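Condensin complex subunit 3 (Schizosaccharomyces pombe, PDB 5OQR) serves as a regulatory subunit of condensin, the complex required to convert interphase chromatin into mitotic-like condensed chromosomes. Local coordinates at residues 301-306 and 332-337; 341-346 and 364-369; 347-350 and 354-357; 358-363 and 399-404; 382-387 and 406-411. All coordinates share one frame; numbering follows the deposited sequence.

Contact 1. Residues 301-306 and 332-337; sequences QFWLEL and KMPEVV
W303 has its six-membered ring clamped between P334 on one face and its own sequence neighbour F302 on the other, with M333 closing in at the edge. In this all-helical HEAT-repeat protein, the clamp pins the short helix 300-304 to the loop leading into helix 336-348. P334 lies over the ring as a CH-pi contact, its CG 4.1 Å from the centroid of the W303 six-membered ring and 17° off the normal. M333 makes a Met-aromatic contact of the edge-on kind: SD sits 5.4 Å from that centroid, almost in the ring plane. Bends at chi2 and chi3 swing the sulfur and its methyl back toward the indole. Y342, on helix 336-348 itself, also stacks on W303. Replacing W303 with an alanine would probably take away the face under P334 and the edge against which M333 packs, opening a gap between them and F302. The closest touch is W303 CZ2 to P334 CD, 3.4 Å.

Contact 2. Residues 341-346 and 364-369; sequences YYIERQ and EQLLYI
I343 and L366 form the centre of a buried, purely apolar helix-to-helix contact, where helix 336-348 packs against helix 356-372 as the two arms of a helical hairpin. The short segments run nearly antiparallel, with 162° between their directions, and their axes come within 10.1 Å. The two side chains lie alongside each other, pointing opposite ways. The ethyl branch of I343 does the touching, its CG1 standing 3.5 Å from L366 CD1 and just as close to L366 CB. That branch is set anti to the carbonyl carbon (chi1 -68°), while the CG2 methyl is the one anti to the backbone N. L366 CD1 also reaches in over the backbone, 4.0 Å from Y342 C, so the leucine fits against two successive residues of the partner helix. L367 comes in from the side, its CD2 4.5 Å from I343 CD1, a looser touch. The phenol of Y342 leads off from the seam, and its OH is hydrogen-bonded to E300. Farther out, helix 308-324 lies against Q365 and I369, helix 399-412 covers L367 through L404, H405 and L408, and helix 378-394 meets Y341 and E344 through K383 and S387.

Contact 3. Residues 347-350 and 354-357; sequences YVSL and SSYD
S349 offers its backbone carbonyl to the side chain of S355: S355 OG donates to S349 O over 3.2 Å, lying in the carbonyl plane on a lone pair, at 132° to the C=O bond. The S355 hydroxyl stands between its backbone N and carbonyl carbon, a setting (chi1 53°) that turns it to the S349 carbonyl; a weak bond to D352 O within the turn competes for the same hydroxyl. S349 CB also lies 4.0 Å from S355 OG, where the two serines pass. This is the turn of a helical hairpin, between helix 336-348 and helix 356-372; the second helix starts just after S355, which holds the N-cap position although its side chain makes no capping bond. The hydroxyl reaches back to the S349 carbonyl instead. A valine in place of S355 would probably leave S349 O without this partner and the turn less firmly tied across its base. One residue on, L350 N bonds back to Y347 O, and L350 turns its own carbonyl to the ring of Y356, with L350 O in the ring plane at the edge, 3.4 Å from Y356 CD1. The leucine side chain crosses the tyrosine obliquely, L350 CD2 resting 3.9 Å from that same Y356 CD1. Y356 holds its ring out beside L350 toward P398, its chi1 of 179° turning CG to the side opposite N.

Contact 4. Residues 358-363 and 399-404; sequences ESCFII and DSLISL
Next to C360, which meets L401 across this contact, S359 OG is hydrogen-bonded to both S355 O and Q346 OE1, so the hydroxyl joins its own helix to helix 336-348. The contact itself is apolar and rests on L401: both methyls of its forked end lie against C360 and I363 of helix 356-372. Branch CD2 lies 3.6 Å from C360 O, a packing contact with the backbone, while CD1 faces the sulfur, 4.2 Å from C360 SG. Both methyls share the last partner: I363 CG2 is 4.1 Å from L401 CD1 and as far from L401 CD2. I363 and L401 meet at about a right angle, the methyl branch of the isoleucine pointing into the fork. That branch is anti to the backbone N, whereas CG1 (chi1 -67°) lies beside it. Segment 399-404 belongs to the sixth HEAT repeat, so L401 packs this repeat against helix 356-372. Around the joint, L404 continues the packing along helix 356-372 on E364 and Y368. The far side of helix 399-412 meets helix 457-471 through I402 and S403, and helix 308-324 lies against F361 and I362.

Contact 5. Residues 382-387 and 406-411; sequences RKLLKS and IELLRK
L384 and L408 meet at about a right angle, methyl to methyl, with L384 CD2 4.0 Å from L408 CD2. One residue further along each helix the same crossing recurs between L385 and L409, whose CD1 atoms, L385 CD1 and L409 CD1, are 3.5 Å apart. All four leucines have CG anti to the backbone N, and in L385 (chi1 -180°, chi2 61°) this carries the end of a side chain that leaves its helix obliquely round to L409. The two pairs join helix 378-394 to helix 399-412, the two helices of the sixth HEAT repeat, and L385 and L409 mark the closest backbone approach, with L385 CA 6.5 Å from L409 CA. L408 is further packed by L371 of helix 356-372, while L385 reaches L422 of helix 416-434. Away from the leucines, K411 NZ bonds to the carbonyls of L371 and Q373, and E407 forms a salt bridge with a basic side chain of another protein chain.

In the fold
From the N terminus, contact 1 comes first, closing a loop from helix 300-304 to the loop that leads into helix 336-348 before contact 2 opens. Contact 2 then closes the hairpin of helices 336-348 and 356-372, and contact 3 lies within that loop, at its turn. Contact 4 opens from helix 356-372 before contact 2 has closed, so the two cross, and it reaches helix 399-412. Contact 5 starts inside the span of contact 4 and ends beyond it, a second crossing. V337 O to K383 NZ bonds contact 1 directly to contact 5. Together they link successive helix layers of the solenoid into its sixth HEAT repeat.

Contact 1. Residues 301-306 and 332-337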
# COMPACT_ATOMS: atom_id res chain seq x y z
N GLN A 301 17.52 -26.74 -26.94
CA GLN A 301 17.80 -25.44 -27.54
C GLN A 301 17.49 -24.30 -26.58
O GLN A 301 18.23 -23.31 -26.51
CB GLN A 301 16.98 -25.29 -28.82
CG GLN A 301 17.12 -23.94 -29.53
CD GLN A 301 15.91 -23.61 -30.39
OE1 GLN A 301 14.89 -24.29 -30.33
NE2 GLN A 301 16.02 -22.55 -31.18
N PHE A 302 16.38 -24.41 -25.84
CA PHE A 302 15.98 -23.34 -24.93
C PHE A 302 17.08 -23.03 -23.92
O PHE A 302 17.34 -21.86 -23.61
CB PHE A 302 14.69 -23.74 -24.22
CG PHE A 302 14.22 -22.74 -23.20
CD1 PHE A 302 13.30 -21.77 -23.53
CD2 PHE A 302 14.71 -22.78 -21.90
CE1 PHE A 302 12.87 -20.86 -22.59
CE2 PHE A 302 14.28 -21.87 -20.96
CZ PHE A 302 13.36 -20.91 -21.30
N TRP A 303 17.74 -24.07 -23.40
CA TRP A 303 18.72 -23.88 -22.34
C TRP A 303 20.09 -23.48 -22.86
O TRP A 303 20.90 -22.96 -22.08
CB TRP A 303 18.84 -25.17 -21.52
CG TRP A 303 17.53 -25.58 -20.95
CD1 TRP A 303 16.65 -26.48 -21.48
CD2 TRP A 303 16.93 -25.10 -19.75
NE1 TRP A 303 15.54 -26.59 -20.68
CE2 TRP A 303 15.69 -25.75 -19.61
CE3 TRP A 303 17.32 -24.18 -18.77
CZ2 TRP A 303 14.84 -25.51 -18.53
CZ3 TRP A 303 16.48 -23.95 -17.70
CH2 TRP A 303 15.25 -24.61 -17.59
N LEU A 304 20.38 -23.71 -24.14
CA LEU A 304 21.66 -23.32 -24.71
C LEU A 304 21.66 -21.89 -25.24
O LEU A 304 22.74 -21.34 -25.49
CB LEU A 304 22.04 -24.28 -25.85
CG LEU A 304 22.01 -25.76 -25.49
CD1 LEU A 304 22.34 -26.61 -26.70
CD2 LEU A 304 22.96 -26.07 -24.34
N GLU A 305 20.49 -21.29 -25.41
CA GLU A 305 20.35 -19.92 -25.88
C GLU A 305 19.61 -19.07 -24.85
O GLU A 305 18.74 -18.27 -25.19
CB GLU A 305 19.62 -19.88 -27.22
CG GLU A 305 20.36 -20.58 -28.35
CD GLU A 305 19.50 -20.77 -29.58
OE1 GLU A 305 19.32 -21.93 -30.00
OE2 GLU A 305 18.99 -19.76 -30.11
N LEU A 306 19.96 -19.24 -23.58
CA LEU A 306 19.25 -18.55 -22.51
C LEU A 306 19.47 -17.05 -22.57
O LEU A 306 20.54 -16.56 -22.93
CB LEU A 306 19.68 -19.09 -21.15
CG LEU A 306 19.09 -20.43 -20.72
CD1 LEU A 306 19.79 -20.95 -19.48
CD2 LEU A 306 17.60 -20.31 -20.47
N LYS A 332 9.19 -31.16 -17.46
CA LYS A 332 9.83 -30.38 -18.51
C LYS A 332 11.07 -29.65 -18.01
O LYS A 332 11.88 -29.21 -18.83
CB LYS A 332 8.84 -29.38 -19.09
CG LYS A 332 7.57 -30.03 -19.60
CD LYS A 332 6.64 -29.01 -20.23
CE LYS A 332 5.33 -29.65 -20.64
NZ LYS A 332 4.54 -28.78 -21.54
N MET A 333 11.24 -29.52 -16.70
CA MET A 333 12.44 -28.91 -16.16
C MET A 333 13.57 -29.94 -16.13
O MET A 333 13.33 -31.13 -15.95
CB MET A 333 12.18 -28.37 -14.76
CG MET A 333 11.22 -27.20 -14.71
SD MET A 333 11.85 -25.71 -15.49
CE MET A 333 11.16 -25.84 -17.13
N PRO A 334 14.81 -29.50 -16.29
CA PRO A 334 15.91 -30.44 -16.49
C PRO A 334 16.36 -31.08 -15.19
O PRO A 334 16.10 -30.60 -14.09
CB PRO A 334 17.02 -29.56 -17.07
CG PRO A 334 16.77 -28.22 -16.48
CD PRO A 334 15.27 -28.10 -16.34
N GLU A 335 17.05 -32.21 -15.35
CA GLU A 335 17.69 -32.86 -14.22
C GLU A 335 18.92 -32.07 -13.80
O GLU A 335 19.47 -31.27 -14.56
CB GLU A 335 18.08 -34.29 -14.60
CG GLU A 335 16.93 -35.13 -15.15
CD GLU A 335 16.29 -36.01 -14.10
OE1 GLU A 335 16.97 -36.94 -13.61
OE2 GLU A 335 15.11 -35.77 -13.76
N VAL A 336 19.34 -32.29 -12.56
CA VAL A 336 20.46 -31.52 -12.01
C VAL A 336 21.71 -31.70 -12.87
O VAL A 336 22.53 -30.78 -12.98
CB VAL A 336 20.72 -31.93 -10.55
CG1 VAL A 336 19.51 -31.63 -9.69
CG2 VAL A 336 21.08 -33.38 -10.47
N VAL A 337 21.88 -32.88 -13.48
CA VAL A 337 23.03 -33.11 -14.34
C VAL A 337 23.04 -32.11 -15.49
O VAL A 337 24.04 -31.44 -15.76
CB VAL A 337 23.03 -34.56 -14.87
CG1 VAL A 337 24.17 -34.78 -15.85
CG2 VAL A 337 23.13 -35.54 -13.71

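Contact 2. Residues 341-346 and 364-369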
# COMPACT_ATOMS: atom_id res chain seq x y z
N TYR A 341 25.32 -28.59 -16.09
CA TYR A 341 25.92 -28.30 -17.38
C TYR A 341 25.48 -26.94 -17.90
O TYR A 341 26.31 -26.16 -18.38
CB TYR A 341 25.55 -29.41 -18.37
CG TYR A 341 25.93 -29.15 -19.80
CD1 TYR A 341 24.96 -29.06 -20.79
CD2 TYR A 341 27.26 -29.01 -20.18
CE1 TYR A 341 25.29 -28.83 -22.10
CE2 TYR A 341 27.60 -28.78 -21.50
CZ TYR A 341 26.62 -28.69 -22.45
OH TYR A 341 26.95 -28.46 -23.77
N TYR A 342 24.19 -26.62 -17.79
CA TYR A 342 23.70 -25.33 -18.27
C TYR A 342 24.34 -24.18 -17.51
O TYR A 342 24.66 -23.14 -18.09
CB TYR A 342 22.18 -25.26 -18.15
CG TYR A 342 21.43 -26.33 -18.92
CD1 TYR A 342 21.90 -26.79 -20.14
CD2 TYR A 342 20.25 -26.87 -18.42
CE1 TYR A 342 21.21 -27.76 -20.84
CE2 TYR A 342 19.57 -27.83 -19.11
CZ TYR A 342 20.05 -28.27 -20.33
OH TYR A 342 19.35 -29.24 -21.01
N ILE A 343 24.51 -24.34 -16.20
CA ILE A 343 25.17 -23.31 -15.40
C ILE A 343 26.61 -23.13 -15.86
O ILE A 343 27.11 -22.00 -15.97
CB ILE A 343 25.09 -23.66 -13.91
CG1 ILE A 343 23.64 -23.57 -13.43
CG2 ILE A 343 25.99 -22.74 -13.08
CD1 ILE A 343 23.42 -24.09 -12.01
N GLU A 344 27.31 -24.23 -16.15
CA GLU A 344 28.73 -24.13 -16.47
C GLU A 344 28.96 -23.51 -17.84
O GLU A 344 29.94 -22.78 -18.02
CB GLU A 344 29.38 -25.51 -16.38
CG GLU A 344 29.44 -26.02 -14.95
CD GLU A 344 30.70 -26.79 -14.64
OE1 GLU A 344 30.71 -28.02 -14.85
OE2 GLU A 344 31.69 -26.17 -14.19
N ARG A 345 28.08 -23.76 -18.81
CA ARG A 345 28.14 -23.02 -20.06
C ARG A 345 28.04 -21.52 -19.80
O ARG A 345 28.71 -20.72 -20.46
CB ARG A 345 27.02 -23.45 -21.01
CG ARG A 345 27.11 -24.88 -21.48
CD ARG A 345 26.06 -25.17 -22.54
NE ARG A 345 26.42 -24.63 -23.85
CZ ARG A 345 25.88 -23.55 -24.42
NH1 ARG A 345 24.93 -22.86 -23.81
NH2 ARG A 345 26.29 -23.17 -25.62
N GLN A 346 27.20 -21.13 -18.85
CA GLN A 346 26.96 -19.71 -18.60
C GLN A 346 28.16 -19.05 -17.94
O GLN A 346 28.39 -17.85 -18.14
CB GLN A 346 25.70 -19.54 -17.74
CG GLN A 346 24.94 -18.25 -18.00
CD GLN A 346 24.42 -18.14 -19.42
OE1 GLN A 346 24.54 -17.10 -20.05
NE2 GLN A 346 23.83 -19.22 -19.92
N GLU A 364 21.80 -16.61 -11.80
CA GLU A 364 20.93 -16.42 -10.64
C GLU A 364 19.66 -17.26 -10.78
O GLU A 364 19.27 -17.97 -9.85
CB GLU A 364 20.60 -14.94 -10.50
CG GLU A 364 19.82 -14.59 -9.25
CD GLU A 364 19.63 -13.10 -9.10
OE1 GLU A 364 18.55 -12.67 -8.64
OE2 GLU A 364 20.55 -12.34 -9.47
N GLN A 365 19.02 -17.20 -11.94
CA GLN A 365 17.79 -17.96 -12.15
C GLN A 365 18.05 -19.46 -12.06
O GLN A 365 17.23 -20.20 -11.50
CB GLN A 365 17.17 -17.59 -13.50
CG GLN A 365 16.83 -16.12 -13.65
CD GLN A 365 16.14 -15.55 -12.43
OE1 GLN A 365 15.23 -16.17 -11.88
NE2 GLN A 365 16.57 -14.37 -11.99
N LEU A 366 19.17 -19.92 -12.61
CA LEU A 366 19.46 -21.35 -12.59
C LEU A 366 19.72 -21.84 -11.17
O LEU A 366 19.33 -22.96 -10.82
CB LEU A 366 20.65 -21.66 -13.50
CG LEU A 366 20.47 -21.37 -14.99
CD1 LEU A 366 21.74 -21.73 -15.74
CD2 LEU A 366 19.28 -22.12 -15.56
N LEU A 367 20.38 -21.03 -10.35
CA LEU A 367 20.59 -21.40 -8.96
C LEU A 367 19.26 -21.49 -8.21
O LEU A 367 19.08 -22.36 -7.36
CB LEU A 367 21.52 -20.39 -8.29
CG LEU A 367 22.97 -20.42 -8.76
CD1 LEU A 367 23.72 -19.19 -8.29
CD2 LEU A 367 23.66 -21.68 -8.27
N TYR A 368 18.32 -20.60 -8.52
CA TYR A 368 17.00 -20.67 -7.89
C TYR A 368 16.30 -21.97 -8.25
O TYR A 368 15.68 -22.61 -7.40
CB TYR A 368 16.15 -19.47 -8.30
CG TYR A 368 16.40 -18.22 -7.49
CD1 TYR A 368 16.36 -18.25 -6.11
CD2 TYR A 368 16.69 -17.01 -8.11
CE1 TYR A 368 16.59 -17.11 -5.36
CE2 TYR A 368 16.92 -15.87 -7.38
CZ TYR A 368 16.87 -15.92 -6.00
OH TYR A 368 17.11 -14.79 -5.26
N ILE A 369 16.36 -22.36 -9.52
CA ILE A 369 15.80 -23.65 -9.92
C ILE A 369 16.48 -24.78 -9.16
O ILE A 369 15.83 -25.74 -8.74
CB ILE A 369 15.93 -23.84 -11.45
CG1 ILE A 369 15.15 -22.75 -12.18
CG2 ILE A 369 15.42 -25.21 -11.86
CD1 ILE A 369 15.47 -22.65 -13.65

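Contact 3. Residues 347-350 and 354-357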
# COMPACT_ATOMS: atom_id res chain seq x y z
N TYR A 347 28.92 -19.79 -17.14
CA TYR A 347 30.16 -19.25 -16.59
C TYR A 347 31.06 -18.70 -17.68
O TYR A 347 31.72 -17.67 -17.50
CB TYR A 347 30.91 -20.33 -15.81
CG TYR A 347 30.27 -20.77 -14.51
CD1 TYR A 347 29.59 -19.87 -13.71
CD2 TYR A 347 30.37 -22.08 -14.09
CE1 TYR A 347 29.01 -20.28 -12.52
CE2 TYR A 347 29.80 -22.50 -12.92
CZ TYR A 347 29.12 -21.59 -12.14
OH TYR A 347 28.56 -22.02 -10.97
N VAL A 348 31.12 -19.39 -18.82
CA VAL A 348 31.97 -18.94 -19.92
C VAL A 348 31.60 -17.52 -20.32
O VAL A 348 32.48 -16.69 -20.59
CB VAL A 348 31.86 -19.92 -21.11
CG1 VAL A 348 32.67 -19.43 -22.30
CG2 VAL A 348 32.31 -21.31 -20.70
N SER A 349 30.30 -17.22 -20.38
CA SER A 349 29.85 -15.89 -20.77
C SER A 349 30.25 -14.81 -19.78
O SER A 349 30.13 -13.62 -20.11
CB SER A 349 28.33 -15.90 -20.94
OG SER A 349 27.94 -16.64 -22.09
N LEU A 350 30.70 -15.17 -18.58
CA LEU A 350 31.15 -14.17 -17.63
C LEU A 350 32.50 -13.58 -18.01
O LEU A 350 32.84 -12.49 -17.55
CB LEU A 350 31.23 -14.77 -16.23
CG LEU A 350 29.90 -15.15 -15.58
CD1 LEU A 350 30.14 -15.82 -14.24
CD2 LEU A 350 29.01 -13.93 -15.40
N SER A 354 30.70 -7.80 -22.36
CA SER A 354 29.47 -7.36 -23.02
C SER A 354 28.27 -8.20 -22.60
O SER A 354 27.14 -7.71 -22.62
CB SER A 354 29.65 -7.42 -24.54
OG SER A 354 30.14 -8.69 -24.94
N SER A 355 28.49 -9.46 -22.22
CA SER A 355 27.43 -10.35 -21.76
C SER A 355 27.56 -10.68 -20.28
O SER A 355 27.04 -11.72 -19.84
CB SER A 355 27.42 -11.62 -22.60
OG SER A 355 28.70 -12.24 -22.61
N TYR A 356 28.22 -9.83 -19.51
CA TYR A 356 28.47 -10.12 -18.10
C TYR A 356 27.21 -9.93 -17.26
O TYR A 356 26.82 -10.82 -16.50
CB TYR A 356 29.61 -9.24 -17.58
CG TYR A 356 29.93 -9.44 -16.12
CD1 TYR A 356 30.75 -10.48 -15.71
CD2 TYR A 356 29.41 -8.58 -15.16
CE1 TYR A 356 31.04 -10.66 -14.37
CE2 TYR A 356 29.70 -8.76 -13.82
CZ TYR A 356 30.52 -9.80 -13.43
OH TYR A 356 30.81 -9.98 -12.10
N ASP A 357 26.57 -8.76 -17.37
CA ASP A 357 25.42 -8.47 -16.52
C ASP A 357 24.28 -9.45 -16.78
O ASP A 357 23.60 -9.87 -15.84
CB ASP A 357 24.95 -7.03 -16.76
CG ASP A 357 25.91 -6.00 -16.20
OD1 ASP A 357 26.67 -6.34 -15.27
OD2 ASP A 357 25.89 -4.85 -16.68

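Contact 4. Residues 358-363 and 399-404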
# COMPACT_ATOMS: atom_id res chain seq x y z
N GLU A 358 24.06 -9.83 -18.04
CA GLU A 358 22.98 -10.75 -18.34
C GLU A 358 23.28 -12.15 -17.80
O GLU A 358 22.38 -12.83 -17.29
CB GLU A 358 22.73 -10.81 -19.84
CG GLU A 358 21.31 -11.20 -20.21
CD GLU A 358 21.19 -11.75 -21.61
OE1 GLU A 358 22.21 -12.19 -22.18
OE2 GLU A 358 20.06 -11.75 -22.15
N SER A 359 24.53 -12.59 -17.91
CA SER A 359 24.88 -13.94 -17.46
C SER A 359 24.75 -14.06 -15.95
O SER A 359 24.35 -15.12 -15.44
CB SER A 359 26.30 -14.29 -17.91
OG SER A 359 26.33 -14.62 -19.28
N CYS A 360 25.09 -13.01 -15.21
CA CYS A 360 24.86 -13.02 -13.77
C CYS A 360 23.39 -13.25 -13.45
O CYS A 360 23.05 -14.03 -12.56
CB CYS A 360 25.34 -11.71 -13.15
SG CYS A 360 27.12 -11.51 -13.12
N PHE A 361 22.50 -12.58 -14.19
CA PHE A 361 21.07 -12.77 -13.98
C PHE A 361 20.64 -14.18 -14.37
O PHE A 361 19.84 -14.81 -13.67
CB PHE A 361 20.30 -11.73 -14.79
CG PHE A 361 18.82 -11.73 -14.51
CD1 PHE A 361 18.33 -11.21 -13.33
CD2 PHE A 361 17.93 -12.23 -15.44
CE1 PHE A 361 16.97 -11.20 -13.07
CE2 PHE A 361 16.57 -12.22 -15.19
CZ PHE A 361 16.09 -11.71 -14.00
N ILE A 362 21.17 -14.70 -15.49
CA ILE A 362 20.82 -16.05 -15.93
C ILE A 362 21.27 -17.08 -14.90
O ILE A 362 20.51 -17.97 -14.51
CB ILE A 362 21.43 -16.33 -17.31
CG1 ILE A 362 20.82 -15.39 -18.36
CG2 ILE A 362 21.21 -17.78 -17.72
CD1 ILE A 362 21.57 -15.35 -19.66
N ILE A 363 22.53 -16.98 -14.46
CA ILE A 363 23.03 -17.91 -13.45
C ILE A 363 22.19 -17.82 -12.19
O ILE A 363 21.89 -18.84 -11.55
CB ILE A 363 24.52 -17.62 -13.17
CG1 ILE A 363 25.36 -17.96 -14.40
CG2 ILE A 363 25.02 -18.41 -11.96
CD1 ILE A 363 26.77 -17.42 -14.35
N ASP A 399 29.47 -10.51 -5.64
CA ASP A 399 28.86 -10.68 -4.32
C ASP A 399 27.42 -11.16 -4.44
O ASP A 399 26.91 -11.84 -3.54
CB ASP A 399 28.93 -9.38 -3.53
CG ASP A 399 28.61 -9.57 -2.06
OD1 ASP A 399 29.08 -10.56 -1.47
OD2 ASP A 399 27.87 -8.73 -1.50
N SER A 400 26.74 -10.81 -5.54
CA SER A 400 25.34 -11.19 -5.70
C SER A 400 25.19 -12.70 -5.79
O SER A 400 24.29 -13.28 -5.16
CB SER A 400 24.77 -10.51 -6.94
OG SER A 400 25.61 -10.70 -8.06
N LEU A 401 26.04 -13.36 -6.57
CA LEU A 401 25.92 -14.80 -6.78
C LEU A 401 26.59 -15.61 -5.68
O LEU A 401 26.24 -16.78 -5.51
CB LEU A 401 26.51 -15.18 -8.14
CG LEU A 401 25.79 -14.62 -9.36
CD1 LEU A 401 26.58 -14.90 -10.62
CD2 LEU A 401 24.39 -15.20 -9.48
N ILE A 402 27.53 -15.03 -4.94
CA ILE A 402 28.21 -15.77 -3.88
C ILE A 402 27.20 -16.38 -2.92
O ILE A 402 27.33 -17.54 -2.52
CB ILE A 402 29.21 -14.84 -3.14
CG1 ILE A 402 30.43 -14.59 -4.02
CG2 ILE A 402 29.62 -15.45 -1.79
CD1 ILE A 402 31.42 -13.60 -3.45
N SER A 403 26.19 -15.61 -2.52
CA SER A 403 25.25 -16.08 -1.51
C SER A 403 24.47 -17.29 -2.02
O SER A 403 24.35 -18.30 -1.32
CB SER A 403 24.30 -14.95 -1.12
OG SER A 403 25.03 -13.79 -0.75
N LEU A 404 23.92 -17.19 -3.23
CA LEU A 404 23.15 -18.31 -3.77
C LEU A 404 24.02 -19.54 -3.99
O LEU A 404 23.55 -20.67 -3.83
CB LEU A 404 22.49 -17.89 -5.08
CG LEU A 404 21.38 -16.84 -4.96
CD1 LEU A 404 20.88 -16.44 -6.33
CD2 LEU A 404 20.23 -17.34 -4.10

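Contact 5. Residues 382-387 and 406-411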
# COMPACT_ATOMS: atom_id res chain seq x y z
N ARG A 382 26.25 -35.10 -6.51
CA ARG A 382 27.70 -35.03 -6.42
C ARG A 382 28.29 -34.14 -7.51
O ARG A 382 29.26 -33.41 -7.27
CB ARG A 382 28.28 -36.44 -6.51
CG ARG A 382 27.84 -37.36 -5.38
CD ARG A 382 27.50 -38.76 -5.89
NE ARG A 382 28.62 -39.41 -6.56
CZ ARG A 382 29.60 -40.06 -5.94
NH1 ARG A 382 29.61 -40.15 -4.62
NH2 ARG A 382 30.57 -40.62 -6.65
N LYS A 383 27.72 -34.19 -8.71
CA LYS A 383 28.24 -33.37 -9.80
C LYS A 383 28.09 -31.89 -9.48
O LYS A 383 29.07 -31.13 -9.54
CB LYS A 383 27.52 -33.70 -11.11
CG LYS A 383 28.16 -33.07 -12.33
CD LYS A 383 27.25 -33.11 -13.54
CE LYS A 383 27.86 -32.33 -14.70
NZ LYS A 383 27.00 -32.35 -15.92
N LEU A 384 26.88 -31.46 -9.14
CA LEU A 384 26.64 -30.05 -8.84
C LEU A 384 27.51 -29.59 -7.67
O LEU A 384 28.00 -28.46 -7.66
CB LEU A 384 25.16 -29.82 -8.54
CG LEU A 384 24.73 -28.40 -8.22
CD1 LEU A 384 25.15 -27.42 -9.31
CD2 LEU A 384 23.23 -28.36 -8.02
N LEU A 385 27.71 -30.46 -6.68
CA LEU A 385 28.57 -30.11 -5.56
C LEU A 385 29.99 -29.85 -6.03
O LEU A 385 30.63 -28.87 -5.62
CB LEU A 385 28.54 -31.22 -4.52
CG LEU A 385 29.39 -31.01 -3.27
CD1 LEU A 385 28.94 -29.77 -2.52
CD2 LEU A 385 29.34 -32.23 -2.38
N LYS A 386 30.51 -30.72 -6.90
CA LYS A 386 31.83 -30.50 -7.48
C LYS A 386 31.89 -29.17 -8.22
O LYS A 386 32.81 -28.37 -8.02
CB LYS A 386 32.18 -31.64 -8.43
CG LYS A 386 33.38 -32.46 -8.01
CD LYS A 386 33.62 -33.56 -9.02
CE LYS A 386 34.85 -34.37 -8.68
NZ LYS A 386 34.77 -35.72 -9.31
N SER A 387 30.90 -28.92 -9.08
CA SER A 387 30.88 -27.67 -9.84
C SER A 387 30.89 -26.47 -8.90
O SER A 387 31.67 -25.53 -9.09
CB SER A 387 29.65 -27.64 -10.74
OG SER A 387 29.61 -26.45 -11.51
N ILE A 406 26.71 -20.43 -2.13
CA ILE A 406 26.96 -21.02 -0.82
C ILE A 406 25.67 -21.55 -0.21
O ILE A 406 25.69 -22.54 0.53
CB ILE A 406 27.64 -19.98 0.09
CG1 ILE A 406 29.03 -19.66 -0.47
CG2 ILE A 406 27.73 -20.50 1.53
CD1 ILE A 406 29.77 -18.56 0.26
N GLU A 407 24.53 -20.92 -0.51
CA GLU A 407 23.25 -21.44 -0.03
C GLU A 407 22.92 -22.77 -0.69
O GLU A 407 22.46 -23.70 -0.03
CB GLU A 407 22.15 -20.41 -0.30
CG GLU A 407 20.77 -20.85 0.12
CD GLU A 407 19.72 -19.78 -0.14
OE1 GLU A 407 20.10 -18.65 -0.51
OE2 GLU A 407 18.51 -20.08 0.01
N LEU A 408 23.15 -22.87 -2.00
CA LEU A 408 22.93 -24.13 -2.70
C LEU A 408 23.93 -25.19 -2.27
O LEU A 408 23.59 -26.38 -2.22
CB LEU A 408 23.01 -23.89 -4.21
CG LEU A 408 22.82 -25.08 -5.15
CD1 LEU A 408 21.48 -25.73 -4.96
CD2 LEU A 408 22.99 -24.61 -6.59
N LEU A 409 25.16 -24.79 -1.95
CA LEU A 409 26.13 -25.73 -1.41
C LEU A 409 25.61 -26.37 -0.13
O LEU A 409 25.62 -27.60 0.01
CB LEU A 409 27.45 -25.01 -1.16
CG LEU A 409 28.70 -25.88 -1.08
CD1 LEU A 409 29.15 -26.30 -2.47
CD2 LEU A 409 29.81 -25.14 -0.35
N ARG A 410 25.15 -25.55 0.82
CA ARG A 410 24.57 -26.07 2.05
C ARG A 410 23.48 -27.10 1.77
O ARG A 410 23.42 -28.15 2.42
CB ARG A 410 24.00 -24.92 2.88
CG ARG A 410 23.18 -25.34 4.10
CD ARG A 410 24.04 -26.06 5.13
NE ARG A 410 23.24 -26.54 6.25
CZ ARG A 410 22.73 -27.76 6.34
NH1 ARG A 410 22.92 -28.66 5.38
NH2 ARG A 410 22.01 -28.10 7.41
N LYS A 411 22.60 -26.80 0.81
CA LYS A 411 21.51 -27.71 0.50
C LYS A 411 22.00 -29.06 0.02
O LYS A 411 21.35 -30.08 0.26
CB LYS A 411 20.61 -27.06 -0.56
CG LYS A 411 19.45 -27.91 -1.02
CD LYS A 411 18.83 -27.30 -2.26
CE LYS A 411 17.90 -28.27 -2.96
NZ LYS A 411 16.56 -28.33 -2.32